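Local coordinates for glycerol trinitrate reductase (Agrobacterium tumefaciens, PDB 5EPD), which probably acts as an FMN-dependent reductase of the old yellow enzyme family that takes electrons from NADH or NADPH and reduces glycerol trinitrate, at residues I94-I100 with N184-A188; F178-A183 with A235-I240; W103-T107 with E187-D191; E77-Q83 with T91-Y95. All blocks are in the same frame, centred on the assembly; numbering follows the deposited sequence.

Contact 1: residues I94-I100 with N184-A188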
loop_
_atom_site.group_PDB
_atom_site.type_symbol
_atom_site.label_atom_id
_atom_site.label_comp_id
_atom_site.label_asym_id
_atom_site.label_seq_id
_atom_site.Cartn_x
_atom_site.Cartn_y
_atom_site.Cartn_z
ATOM N N ILE A 94 -10.140 7.254 -4.907
ATOM C CA ILE A 94 -9.534 8.572 -4.824
ATOM C C ILE A 94 -9.678 9.246 -6.185
ATOM O O ILE A 94 -8.813 9.992 -6.605
ATOM C CB ILE A 94 -8.069 8.486 -4.312
ATOM C CG1 ILE A 94 -7.442 9.870 -4.093
ATOM C CG2 ILE A 94 -7.211 7.663 -5.261
ATOM C CD1 ILE A 94 -8.301 10.781 -3.238
ATOM N N TYR A 95 -10.787 8.984 -6.873
ATOM C CA TYR A 95 -10.969 9.508 -8.225
ATOM C C TYR A 95 -12.162 10.441 -8.400
ATOM O O TYR A 95 -12.197 11.157 -9.395
ATOM C CB TYR A 95 -11.027 8.369 -9.258
ATOM C CG TYR A 95 -12.094 7.279 -9.026
ATOM C CD1 TYR A 95 -11.797 6.133 -8.304
ATOM C CD2 TYR A 95 -13.369 7.391 -9.570
ATOM C CE1 TYR A 95 -12.737 5.141 -8.107
ATOM C CE2 TYR A 95 -14.316 6.400 -9.381
ATOM C CZ TYR A 95 -13.990 5.273 -8.648
ATOM O OH TYR A 95 -14.920 4.282 -8.447
ATOM N N THR A 96 -13.128 10.421 -7.476
ATOM C CA THR A 96 -14.273 11.347 -7.519
ATOM C C THR A 96 -14.193 12.347 -6.359
ATOM O O THR A 96 -13.605 12.041 -5.318
ATOM C CB THR A 96 -15.624 10.621 -7.420
ATOM O OG1 THR A 96 -15.783 10.085 -6.102
ATOM C CG2 THR A 96 -15.741 9.527 -8.445
ATOM N N GLN A 97 -14.791 13.530 -6.541
ATOM C CA GLN A 97 -14.855 14.549 -5.477
ATOM C C GLN A 97 -15.468 14.046 -4.171
ATOM O O GLN A 97 -14.966 14.403 -3.097
ATOM C CB GLN A 97 -15.648 15.788 -5.921
ATOM C CG GLN A 97 -15.418 17.008 -5.031
ATOM C CD GLN A 97 -13.958 17.501 -5.044
ATOM O OE1 GLN A 97 -13.273 17.426 -6.060
ATOM N NE2 GLN A 97 -13.482 18.006 -3.906
ATOM N N ALA A 98 -16.554 13.258 -4.260
ATOM C CA ALA A 98 -17.171 12.606 -3.087
ATOM C C ALA A 98 -16.123 11.889 -2.231
ATOM O O ALA A 98 -16.059 12.087 -1.022
ATOM C CB ALA A 98 -18.256 11.620 -3.513
ATOM N N GLN A 99 -15.273 11.089 -2.875
ATOM C CA GLN A 99 -14.201 10.377 -2.170
ATOM C C GLN A 99 -13.170 11.335 -1.564
ATOM O O GLN A 99 -12.820 11.234 -0.383
ATOM C CB GLN A 99 -13.517 9.397 -3.117
ATOM C CG GLN A 99 -14.438 8.274 -3.600
ATOM C CD GLN A 99 -14.043 7.712 -4.968
ATOM O OE1 GLN A 99 -13.035 8.126 -5.573
ATOM N NE2 GLN A 99 -14.863 6.784 -5.481
ATOM N N ILE A 100 -12.694 12.277 -2.364
ATOM C CA ILE A 100 -11.764 13.271 -1.868
ATOM C C ILE A 100 -12.292 13.876 -0.564
ATOM O O ILE A 100 -11.589 13.900 0.469
ATOM C CB ILE A 100 -11.546 14.376 -2.916
ATOM C CG1 ILE A 100 -10.848 13.785 -4.153
ATOM C CG2 ILE A 100 -10.714 15.515 -2.333
ATOM C CD1 ILE A 100 -10.719 14.746 -5.320
ATOM N N ASN A 184 -5.229 14.327 -6.399
ATOM C CA ASN A 184 -6.434 14.190 -5.567
ATOM C C ASN A 184 -6.091 13.864 -4.096
ATOM O O ASN A 184 -6.835 14.235 -3.176
ATOM C CB ASN A 184 -7.367 13.092 -6.116
ATOM C CG ASN A 184 -7.990 13.448 -7.460
ATOM O OD1 ASN A 184 -7.953 14.598 -7.891
ATOM N ND2 ASN A 184 -8.573 12.457 -8.126
ATOM N N SER A 185 -4.983 13.152 -3.888
ATOM C CA SER A 185 -4.545 12.795 -2.553
ATOM C C SER A 185 -4.034 14.024 -1.832
ATOM O O SER A 185 -4.263 14.158 -0.634
ATOM C CB SER A 185 -3.459 11.717 -2.595
ATOM O OG SER A 185 -3.944 10.534 -3.210
ATOM N N ILE A 186 -3.359 14.920 -2.560
ATOM C CA ILE A 186 -2.931 16.214 -2.010
ATOM C C ILE A 186 -4.110 17.140 -1.745
ATOM O O ILE A 186 -4.130 17.796 -0.717
ATOM C CB ILE A 186 -1.938 16.959 -2.920
ATOM C CG1 ILE A 186 -0.684 16.103 -3.175
ATOM C CG2 ILE A 186 -1.550 18.291 -2.295
ATOM C CD1 ILE A 186 -0.054 15.481 -1.939
ATOM N N GLU A 187 -5.076 17.204 -2.663
ATOM C CA GLU A 187 -6.313 17.937 -2.402
ATOM C C GLU A 187 -6.929 17.452 -1.086
ATOM O O GLU A 187 -7.363 18.262 -0.269
ATOM C CB GLU A 187 -7.323 17.785 -3.547
ATOM C CG GLU A 187 -8.484 18.788 -3.500
ATOM C CD GLU A 187 -9.503 18.616 -4.634
ATOM O OE1 GLU A 187 -10.662 19.096 -4.480
ATOM O OE2 GLU A 187 -9.158 18.012 -5.681
ATOM N N ALA A 188 -6.928 16.133 -0.870
ATOM C CA ALA A 188 -7.569 15.523 0.307
ATOM C C ALA A 188 -6.796 15.685 1.652
ATOM O O ALA A 188 -7.223 15.158 2.690
ATOM C CB ALA A 188 -7.844 14.057 0.026
#

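Contact 2: residues F178-A183 with A235-I240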
loop_
_atom_site.group_PDB
_atom_site.type_symbol
_atom_site.label_atom_id
_atom_site.label_comp_id
_atom_site.label_asym_id
_atom_site.label_seq_id
_atom_site.Cartn_x
_atom_site.Cartn_y
_atom_site.Cartn_z
ATOM N N PHE A 178 -3.085 7.355 -12.276
ATOM C CA PHE A 178 -2.208 7.488 -11.106
ATOM C C PHE A 178 -1.799 8.947 -10.882
ATOM O O PHE A 178 -1.809 9.437 -9.736
ATOM C CB PHE A 178 -0.935 6.657 -11.236
ATOM C CG PHE A 178 -1.099 5.209 -10.869
ATOM C CD1 PHE A 178 -1.099 4.808 -9.537
ATOM C CD2 PHE A 178 -1.216 4.234 -11.852
ATOM C CE1 PHE A 178 -1.227 3.461 -9.194
ATOM C CE2 PHE A 178 -1.350 2.884 -11.525
ATOM C CZ PHE A 178 -1.349 2.491 -10.192
ATOM N N ARG A 179 -1.412 9.629 -11.962
ATOM C CA ARG A 179 -0.987 11.025 -11.873
ATOM C C ARG A 179 -2.089 11.849 -11.220
ATOM O O ARG A 179 -1.853 12.596 -10.279
ATOM C CB ARG A 179 -0.664 11.607 -13.258
ATOM C CG ARG A 179 0.126 12.914 -13.187
ATOM C CD ARG A 179 0.042 13.756 -14.461
ATOM N NE ARG A 179 -1.322 13.804 -15.002
ATOM C CZ ARG A 179 -2.288 14.657 -14.632
ATOM N NH1 ARG A 179 -2.085 15.596 -13.706
ATOM N NH2 ARG A 179 -3.483 14.573 -15.209
ATOM N N LYS A 180 -3.296 11.702 -11.736
ATOM C CA LYS A 180 -4.441 12.448 -11.262
ATOM C C LYS A 180 -4.773 11.989 -9.833
ATOM O O LYS A 180 -5.078 12.817 -8.958
ATOM C CB LYS A 180 -5.602 12.217 -12.240
ATOM C CG LYS A 180 -6.822 13.098 -12.089
ATOM C CD LYS A 180 -8.028 12.389 -12.720
ATOM C CE LYS A 180 -8.666 11.351 -11.777
ATOM N NZ LYS A 180 -9.131 10.104 -12.456
ATOM N N ALA A 181 -4.676 10.685 -9.570
ATOM C CA ALA A 181 -4.984 10.185 -8.223
ATOM C C ALA A 181 -4.026 10.748 -7.159
ATOM O O ALA A 181 -4.437 10.994 -6.034
ATOM C CB ALA A 181 -5.031 8.657 -8.178
ATOM N N ALA A 182 -2.768 10.968 -7.516
ATOM C CA ALA A 182 -1.827 11.614 -6.603
ATOM C C ALA A 182 -2.241 13.050 -6.282
ATOM O O ALA A 182 -2.201 13.448 -5.124
ATOM C CB ALA A 182 -0.421 11.595 -7.171
ATOM N N ALA A 183 -2.649 13.828 -7.285
ATOM C CA ALA A 183 -3.057 15.225 -7.032
ATOM C C ALA A 183 -4.353 15.325 -6.243
ATOM O O ALA A 183 -4.561 16.301 -5.532
ATOM C CB ALA A 183 -3.175 16.000 -8.335
ATOM N N ALA A 235 5.667 9.939 -13.036
ATOM C CA ALA A 235 4.544 10.849 -13.242
ATOM C C ALA A 235 3.963 11.345 -11.924
ATOM O O ALA A 235 3.599 12.510 -11.813
ATOM C CB ALA A 235 3.470 10.176 -14.066
ATOM N N VAL A 236 3.859 10.458 -10.938
ATOM C CA VAL A 236 3.380 10.829 -9.617
ATOM C C VAL A 236 4.379 11.777 -8.959
ATOM O O VAL A 236 3.991 12.791 -8.400
ATOM C CB VAL A 236 3.153 9.584 -8.722
ATOM C CG1 VAL A 236 2.933 9.981 -7.264
ATOM C CG2 VAL A 236 1.970 8.770 -9.224
ATOM N N ALA A 237 5.664 11.440 -9.034
ATOM C CA ALA A 237 6.710 12.283 -8.463
ATOM C C ALA A 237 6.714 13.687 -9.074
ATOM O O ALA A 237 6.937 14.663 -8.363
ATOM C CB ALA A 237 8.075 11.628 -8.628
ATOM N N GLN A 238 6.466 13.792 -10.380
ATOM C CA GLN A 238 6.452 15.108 -11.043
ATOM C C GLN A 238 5.240 15.928 -10.635
ATOM O O GLN A 238 5.366 17.107 -10.310
ATOM C CB GLN A 238 6.503 14.988 -12.568
ATOM C CG GLN A 238 7.830 15.415 -13.176
ATOM C CD GLN A 238 7.700 15.665 -14.656
ATOM O OE1 GLN A 238 8.345 15.001 -15.471
ATOM N NE2 GLN A 238 6.829 16.600 -15.021
ATOM N N GLU A 239 4.076 15.294 -10.650
ATOM C CA GLU A 239 2.848 15.942 -10.258
ATOM C C GLU A 239 2.941 16.610 -8.890
ATOM O O GLU A 239 2.492 17.747 -8.741
ATOM C CB GLU A 239 1.703 14.924 -10.231
ATOM C CG GLU A 239 0.331 15.501 -9.855
ATOM C CD GLU A 239 -0.155 16.558 -10.827
ATOM O OE1 GLU A 239 0.196 16.455 -12.018
ATOM O OE2 GLU A 239 -0.888 17.483 -10.400
ATOM N N ILE A 240 3.478 15.905 -7.893
ATOM C CA ILE A 240 3.401 16.380 -6.502
ATOM C C ILE A 240 4.730 16.556 -5.779
ATOM O O ILE A 240 4.747 17.104 -4.685
ATOM C CB ILE A 240 2.513 15.450 -5.641
ATOM C CG1 ILE A 240 3.192 14.100 -5.369
ATOM C CG2 ILE A 240 1.165 15.231 -6.319
ATOM C CD1 ILE A 240 2.422 13.213 -4.407
#

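Contact 3: residues W103-T107 with E187-D191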
loop_
_atom_site.group_PDB
_atom_site.type_symbol
_atom_site.label_atom_id
_atom_site.label_comp_id
_atom_site.label_asym_id
_atom_site.label_seq_id
_atom_site.Cartn_x
_atom_site.Cartn_y
_atom_site.Cartn_z
ATOM N N TRP A 103 -12.160 11.722 2.349
ATOM C CA TRP A 103 -10.782 11.590 2.821
ATOM C C TRP A 103 -10.299 12.794 3.616
ATOM O O TRP A 103 -9.371 12.658 4.439
ATOM C CB TRP A 103 -9.808 11.375 1.653
ATOM C CG TRP A 103 -9.809 9.995 1.113
ATOM C CD1 TRP A 103 -10.217 9.597 -0.128
ATOM C CD2 TRP A 103 -9.369 8.815 1.794
ATOM N NE1 TRP A 103 -10.055 8.237 -0.263
ATOM C CE2 TRP A 103 -9.543 7.731 0.903
ATOM C CE3 TRP A 103 -8.840 8.569 3.069
ATOM C CZ2 TRP A 103 -9.214 6.417 1.246
ATOM C CZ3 TRP A 103 -8.515 7.258 3.411
ATOM C CH2 TRP A 103 -8.706 6.200 2.494
ATOM N N LYS A 104 -10.878 13.968 3.347
ATOM C CA LYS A 104 -10.457 15.196 4.045
ATOM C C LYS A 104 -10.733 15.093 5.527
ATOM O O LYS A 104 -9.918 15.502 6.346
ATOM C CB LYS A 104 -11.148 16.433 3.487
ATOM C CG LYS A 104 -10.520 16.988 2.227
ATOM C CD LYS A 104 -11.432 18.052 1.651
ATOM C CE LYS A 104 -10.777 18.820 0.525
ATOM N NZ LYS A 104 -11.818 19.512 -0.282
ATOM N N LYS A 105 -11.885 14.533 5.860
ATOM C CA LYS A 105 -12.232 14.317 7.241
ATOM C C LYS A 105 -11.229 13.383 7.936
ATOM O O LYS A 105 -10.910 13.565 9.115
ATOM C CB LYS A 105 -13.623 13.729 7.321
ATOM C CG LYS A 105 -14.716 14.596 6.721
ATOM C CD LYS A 105 -16.046 14.195 7.352
ATOM C CE LYS A 105 -17.212 15.034 6.869
ATOM N NZ LYS A 105 -17.737 14.464 5.603
ATOM N N VAL A 106 -10.738 12.382 7.206
ATOM C CA VAL A 106 -9.794 11.392 7.753
ATOM C C VAL A 106 -8.413 12.011 7.935
ATOM O O VAL A 106 -7.817 11.861 8.990
ATOM C CB VAL A 106 -9.698 10.145 6.845
ATOM C CG1 VAL A 106 -8.694 9.133 7.393
ATOM C CG2 VAL A 106 -11.077 9.511 6.685
ATOM N N THR A 107 -7.908 12.712 6.919
ATOM C CA THR A 107 -6.635 13.443 7.046
ATOM C C THR A 107 -6.682 14.486 8.186
ATOM O O THR A 107 -5.730 14.639 8.944
ATOM C CB THR A 107 -6.209 14.105 5.703
ATOM O OG1 THR A 107 -7.258 14.958 5.222
ATOM C CG2 THR A 107 -5.906 13.017 4.645
ATOM N N GLU A 187 -5.076 17.204 -2.663
ATOM C CA GLU A 187 -6.313 17.937 -2.402
ATOM C C GLU A 187 -6.929 17.452 -1.086
ATOM O O GLU A 187 -7.363 18.262 -0.269
ATOM C CB GLU A 187 -7.323 17.785 -3.547
ATOM C CG GLU A 187 -8.484 18.788 -3.500
ATOM C CD GLU A 187 -9.503 18.616 -4.634
ATOM O OE1 GLU A 187 -10.662 19.096 -4.480
ATOM O OE2 GLU A 187 -9.158 18.012 -5.681
ATOM N N ALA A 188 -6.928 16.133 -0.870
ATOM C CA ALA A 188 -7.569 15.523 0.307
ATOM C C ALA A 188 -6.796 15.685 1.652
ATOM O O ALA A 188 -7.223 15.158 2.690
ATOM C CB ALA A 188 -7.844 14.057 0.026
ATOM N N GLY A 189 -5.670 16.402 1.623
ATOM C CA GLY A 189 -4.882 16.689 2.817
ATOM C C GLY A 189 -3.865 15.621 3.191
ATOM O O GLY A 189 -3.363 15.619 4.309
ATOM N N PHE A 190 -3.546 14.703 2.278
ATOM C CA PHE A 190 -2.562 13.668 2.599
ATOM C C PHE A 190 -1.190 14.295 2.575
ATOM O O PHE A 190 -0.960 15.257 1.861
ATOM C CB PHE A 190 -2.624 12.489 1.626
ATOM C CG PHE A 190 -3.739 11.521 1.916
ATOM C CD1 PHE A 190 -3.544 10.470 2.794
ATOM C CD2 PHE A 190 -4.976 11.652 1.300
ATOM C CE1 PHE A 190 -4.556 9.571 3.052
ATOM C CE2 PHE A 190 -5.995 10.754 1.559
ATOM C CZ PHE A 190 -5.785 9.714 2.438
ATOM N N ASP A 191 -0.292 13.729 3.368
ATOM C CA ASP A 191 1.092 14.192 3.463
ATOM C C ASP A 191 1.974 13.620 2.341
ATOM O O ASP A 191 3.141 13.970 2.232
ATOM C CB ASP A 191 1.648 13.821 4.846
ATOM C CG ASP A 191 0.771 14.347 5.971
ATOM O OD1 ASP A 191 0.583 15.574 6.006
ATOM O OD2 ASP A 191 0.214 13.557 6.780
#

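Contact 4: residues E77-Q83 with T91-Y95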
loop_
_atom_site.group_PDB
_atom_site.type_symbol
_atom_site.label_atom_id
_atom_site.label_comp_id
_atom_site.label_asym_id
_atom_site.label_seq_id
_atom_site.Cartn_x
_atom_site.Cartn_y
_atom_site.Cartn_z
ATOM N N GLU A 77 -5.010 2.118 3.855
ATOM C CA GLU A 77 -5.501 1.031 3.047
ATOM C C GLU A 77 -5.310 1.346 1.580
ATOM O O GLU A 77 -5.440 2.511 1.145
ATOM C CB GLU A 77 -6.989 0.823 3.319
ATOM C CG GLU A 77 -7.849 2.082 3.104
ATOM C CD GLU A 77 -9.176 2.012 3.861
ATOM O OE1 GLU A 77 -9.343 2.663 4.931
ATOM O OE2 GLU A 77 -10.071 1.298 3.365
ATOM N N ALA A 78 -4.983 0.310 0.821
ATOM C CA ALA A 78 -4.937 0.423 -0.634
ATOM C C ALA A 78 -6.263 1.022 -1.155
ATOM O O ALA A 78 -7.355 0.588 -0.755
ATOM C CB ALA A 78 -4.690 -0.939 -1.261
ATOM N N THR A 79 -6.125 2.018 -2.037
ATOM C CA THR A 79 -7.197 2.911 -2.436
ATOM C C THR A 79 -7.118 3.080 -3.990
ATOM O O THR A 79 -6.163 3.670 -4.531
ATOM C CB THR A 79 -7.076 4.247 -1.649
ATOM O OG1 THR A 79 -7.453 4.046 -0.275
ATOM C CG2 THR A 79 -7.948 5.383 -2.264
ATOM N N GLN A 80 -8.102 2.499 -4.691
ATOM C CA GLN A 80 -8.151 2.503 -6.173
ATOM C C GLN A 80 -8.234 3.890 -6.824
ATOM O O GLN A 80 -8.981 4.790 -6.384
ATOM C CB GLN A 80 -9.318 1.687 -6.694
ATOM C CG GLN A 80 -10.673 2.207 -6.228
ATOM C CD GLN A 80 -11.289 1.359 -5.126
ATOM O OE1 GLN A 80 -10.594 0.714 -4.329
ATOM N NE2 GLN A 80 -12.610 1.366 -5.070
ATOM N N ILE A 81 -7.461 4.017 -7.897
ATOM C CA ILE A 81 -7.388 5.244 -8.691
ATOM C C ILE A 81 -8.531 5.360 -9.747
ATOM O O ILE A 81 -8.790 6.450 -10.282
ATOM C CB ILE A 81 -6.007 5.324 -9.357
ATOM C CG1 ILE A 81 -5.808 4.186 -10.379
ATOM C CG2 ILE A 81 -4.929 5.288 -8.278
ATOM C CD1 ILE A 81 -4.519 4.280 -11.171
ATOM N N SER A 82 -9.192 4.233 -10.031
ATOM C CA SER A 82 -10.302 4.129 -10.981
ATOM C C SER A 82 -11.100 2.907 -10.580
ATOM O O SER A 82 -10.616 2.095 -9.795
ATOM C CB SER A 82 -9.755 3.901 -12.373
ATOM O OG SER A 82 -8.987 2.707 -12.408
ATOM N N GLN A 83 -12.303 2.736 -11.111
ATOM C CA GLN A 83 -13.080 1.512 -10.815
ATOM C C GLN A 83 -12.484 0.291 -11.527
ATOM O O GLN A 83 -12.644 -0.863 -11.076
ATOM C CB GLN A 83 -14.533 1.705 -11.216
ATOM C CG GLN A 83 -15.480 0.618 -10.773
ATOM C CD GLN A 83 -16.837 0.802 -11.425
ATOM O OE1 GLN A 83 -17.266 1.924 -11.646
ATOM N NE2 GLN A 83 -17.498 -0.292 -11.773
ATOM N N THR A 91 -13.710 -1.277 -1.070
ATOM C CA THR A 91 -12.481 -0.573 -0.872
ATOM C C THR A 91 -12.726 0.866 -1.396
ATOM O O THR A 91 -13.481 1.081 -2.328
ATOM C CB THR A 91 -11.300 -1.287 -1.575
ATOM O OG1 THR A 91 -11.463 -1.221 -2.989
ATOM C CG2 THR A 91 -11.209 -2.748 -1.181
ATOM N N PRO A 92 -12.094 1.864 -0.770
ATOM C CA PRO A 92 -12.362 3.255 -1.166
ATOM C C PRO A 92 -11.626 3.720 -2.386
ATOM O O PRO A 92 -10.629 3.125 -2.772
ATOM C CB PRO A 92 -11.871 4.072 0.051
ATOM C CG PRO A 92 -10.802 3.223 0.657
ATOM C CD PRO A 92 -11.283 1.791 0.469
ATOM N N GLY A 93 -12.078 4.845 -2.931
ATOM C CA GLY A 93 -11.466 5.424 -4.130
ATOM C C GLY A 93 -10.790 6.747 -3.873
ATOM O O GLY A 93 -10.816 7.293 -2.761
ATOM N N ILE A 94 -10.140 7.254 -4.907
ATOM C CA ILE A 94 -9.534 8.572 -4.824
ATOM C C ILE A 94 -9.678 9.246 -6.185
ATOM O O ILE A 94 -8.813 9.992 -6.605
ATOM C CB ILE A 94 -8.069 8.486 -4.312
ATOM C CG1 ILE A 94 -7.442 9.870 -4.093
ATOM C CG2 ILE A 94 -7.211 7.663 -5.261
ATOM C CD1 ILE A 94 -8.301 10.781 -3.238
ATOM N N TYR A 95 -10.787 8.984 -6.873
ATOM C CA TYR A 95 -10.969 9.508 -8.225
ATOM C C TYR A 95 -12.162 10.441 -8.400
ATOM O O TYR A 95 -12.197 11.157 -9.395
ATOM C CB TYR A 95 -11.027 8.369 -9.258
ATOM C CG TYR A 95 -12.094 7.279 -9.026
ATOM C CD1 TYR A 95 -11.797 6.133 -8.304
ATOM C CD2 TYR A 95 -13.369 7.391 -9.570
ATOM C CE1 TYR A 95 -12.737 5.141 -8.107
ATOM C CE2 TYR A 95 -14.316 6.400 -9.381
ATOM C CZ TYR A 95 -13.990 5.273 -8.648
ATOM O OH TYR A 95 -14.920 4.282 -8.447
HETATM O O HOH W 1 -14.263 1.985 -7.634
#

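Contact 1: residues I94-I100 with N184-A188
Asn184 turns the amide at the end of its side chain toward the backbone of Ile94, and its ND2 gives a hydrogen bond to Ile94 O at 2.9 Å. The bond is close to straight (165° at the hydrogen) and lies almost in the amide plane; asparagine suits the place because its short amide can donate to a carbonyl near its own backbone. The two side chains slide past each other in opposite directions, Ile94 CG1 lying 3.8 Å from Asn184 CB. Ile100 instead crosses Asn184 and Glu187 at about a right angle: its CD1 touches Asn184 CG at 3.7 Å, while CG2, anti to the backbone N, reaches the small Ala188 CB. On the exposed side Gln97, bent at chi2 (63°), brings NE2 within 3.1 Å of Glu187 OE1, from above the carboxylate plane; the same NE2 also bonds Asp101. Thr96 and Gln99 form a capping box, its Gln99 N to Thr96 OG1 half weak, and Gln99 OE1 takes the N-H groups of Tyr95 and Thr96. The contact thus joins the start of helix 97-112 to the end of helix 171-187, with Ile94 and Ser185 resting on Leu119 and Leu121 of strand 117-122.

Contact 2: residues F178-A183 with A235-I240
Arg179 and Glu239 supply the ionic part of this helix pair. Arg179 NH1 donates to Glu239 OE1 at 3.0 Å, a salt bridge whose N-H...O angle is 156°. The carboxylate oxygen sits in the guanidinium plane, at its edge, yet the nitrogen comes from well above the carboxylate plane, and the two flat groups are turned 63° apart. Both chains are bent to meet, the arginine at chi3 and the glutamate at chi2. Arg179 NE also forms a salt bridge with Asp176, one turn earlier in the same helix and the stronger of its polar partners, so the guanidinium is probably restricted in rotation. Long, charged residues suit this partly exposed border, where their aliphatic portions also pack: Arg179 CG lies 3.9 Å from Glu239 CB. Ala183 CB meets the carboxylate end of Glu239 here, OE2 lying 3.4 Å away.

The apolar contacts lie on the buried side. Ala182 CB fits between two branched residues, 3.7 Å from Val236 CG1 and 4.1 Å from Ile240 CG2. Val236 divides its methyls between residues one turn apart on the partner helix, CG1 going to Ala182 and CG2 to Phe178 CB at 4.1 Å. Alanines suit these positions because the helix axes approach to 8.5 Å.

The segments run in roughly the same direction, crossing at -37°. Such side-by-side packing of helices 171-187 and 227-240, which follow barrel strands 117-122 and 193-196, is characteristic of the outer helical layer of a TIM barrel, here that of the old yellow enzyme family.

Contact 3: residues W103-T107 with E187-D191
Thr107 meets the turn at Ala188 and Gly189 with every atom of its side chain. Its CB lies 3.5 Å from Gly189 O and, like CG2, also rests against Ala188 O. From there OG1 takes the position between the backbone N and the carbonyl carbon (chi1 56°), which brings it to 2.5 Å from Ala188 O, short for such a pair, and also close to Lys104 O of its own helix. The other branch, CG2, stands over the centre of the Phe190 ring, 3.6 Å from its centroid and only 7° off the normal, a CH-pi contact. A threonine suits the site because one branch is polar and the other a methyl. Gly189 ends helix 171-187 in a Schellman motif with positive phi, a turn that suits glycine, and from it the chain leads to strand 193-196 of the TIM barrel. Phe190 and Trp103 form an offset edge-to-face pair, planes at 61°, with Phe190 CZ 3.3 Å from Trp103 CE3 toward the rim of the indole. Trp103 CB packs on Ala188 CB at 3.7 Å, and its NE1 bonds Gly93 O. Farther out, Lys104 runs extended past Glu187 O, which its CE approaches to 3.5 Å.

Contact 4: residues E77-Q83 with T91-Y95
A single beta bridge, Gln80 with Gly93, joins the end of barrel strand 73-80 to the loop that leads into helix 97-112, deep in the protein. Ile94 N donates to Gln80 O at 3.1 Å, while the return bond from Gln80 N to Pro92 O is weak. Proline has no N-H to give, but its carbonyl can still accept.

Gln80 adds a second grip through its side chain. Bent at chi2 (-104°), it folds back over the loop: OE1 accepts a short bond from Thr91 OG1 at 2.5 Å, the donor tilted only 17° from the carbonyl plane, and NE2 reaches Thr91 O at 2.9 Å from above the plane of that carbonyl. Gln80 OE1 also lies 2.9 Å from Pro92 O, an approach of two acceptors that is no bond and suggests crowding. NE2 donates to a water that is hydrogen-bonded to Tyr95 OH. Glutamine suits this place because one amide both gives and accepts.

Tyr95 turns its ring along the backbone of 81-83. Ser82 CA lies over one face, 4.1 Å from the ring centroid, and Gln80 O lies at the edge. At the other end Pro92 wedges between Glu77 and Thr79: its CD is 3.2 Å from Glu77 OE2, while Glu77 OE1 is hydrogen-bonded to Tyr65 OH. The Thr79 methyl CG2 packs on Ile94 CB at 3.7 Å.

Trp103 of helix 97-112 packs on Thr79, Pro92 and Ile94, Thr79 and Ile81 pair by backbone bonds with strand 117-122, and Ile81 leans on Phe178 and Ala181 of helix 171-187.

Contact 4 is the most deeply placed, its centre about 11 Å from that of the chain, and it relies on backbone and amide bonds; contacts 1, 2 and 3 lie about 16 to 17 Å out and are partly buried. All three use helix 171-187 or the loop after it: contact 2 sets it against helix 227-240, whereas contacts 1 and 3 fasten its end to helix 97-112, sharing Glu187 and Ala188. Charge marks the partly exposed border of contact 2, an amide and a carboxylate the exposed side of contact 1, and aromatic rings the interior of contact 3. Ile94 and Tyr95 belong to contacts 1 and 4, and Trp103 ties contact 3 to contact 4.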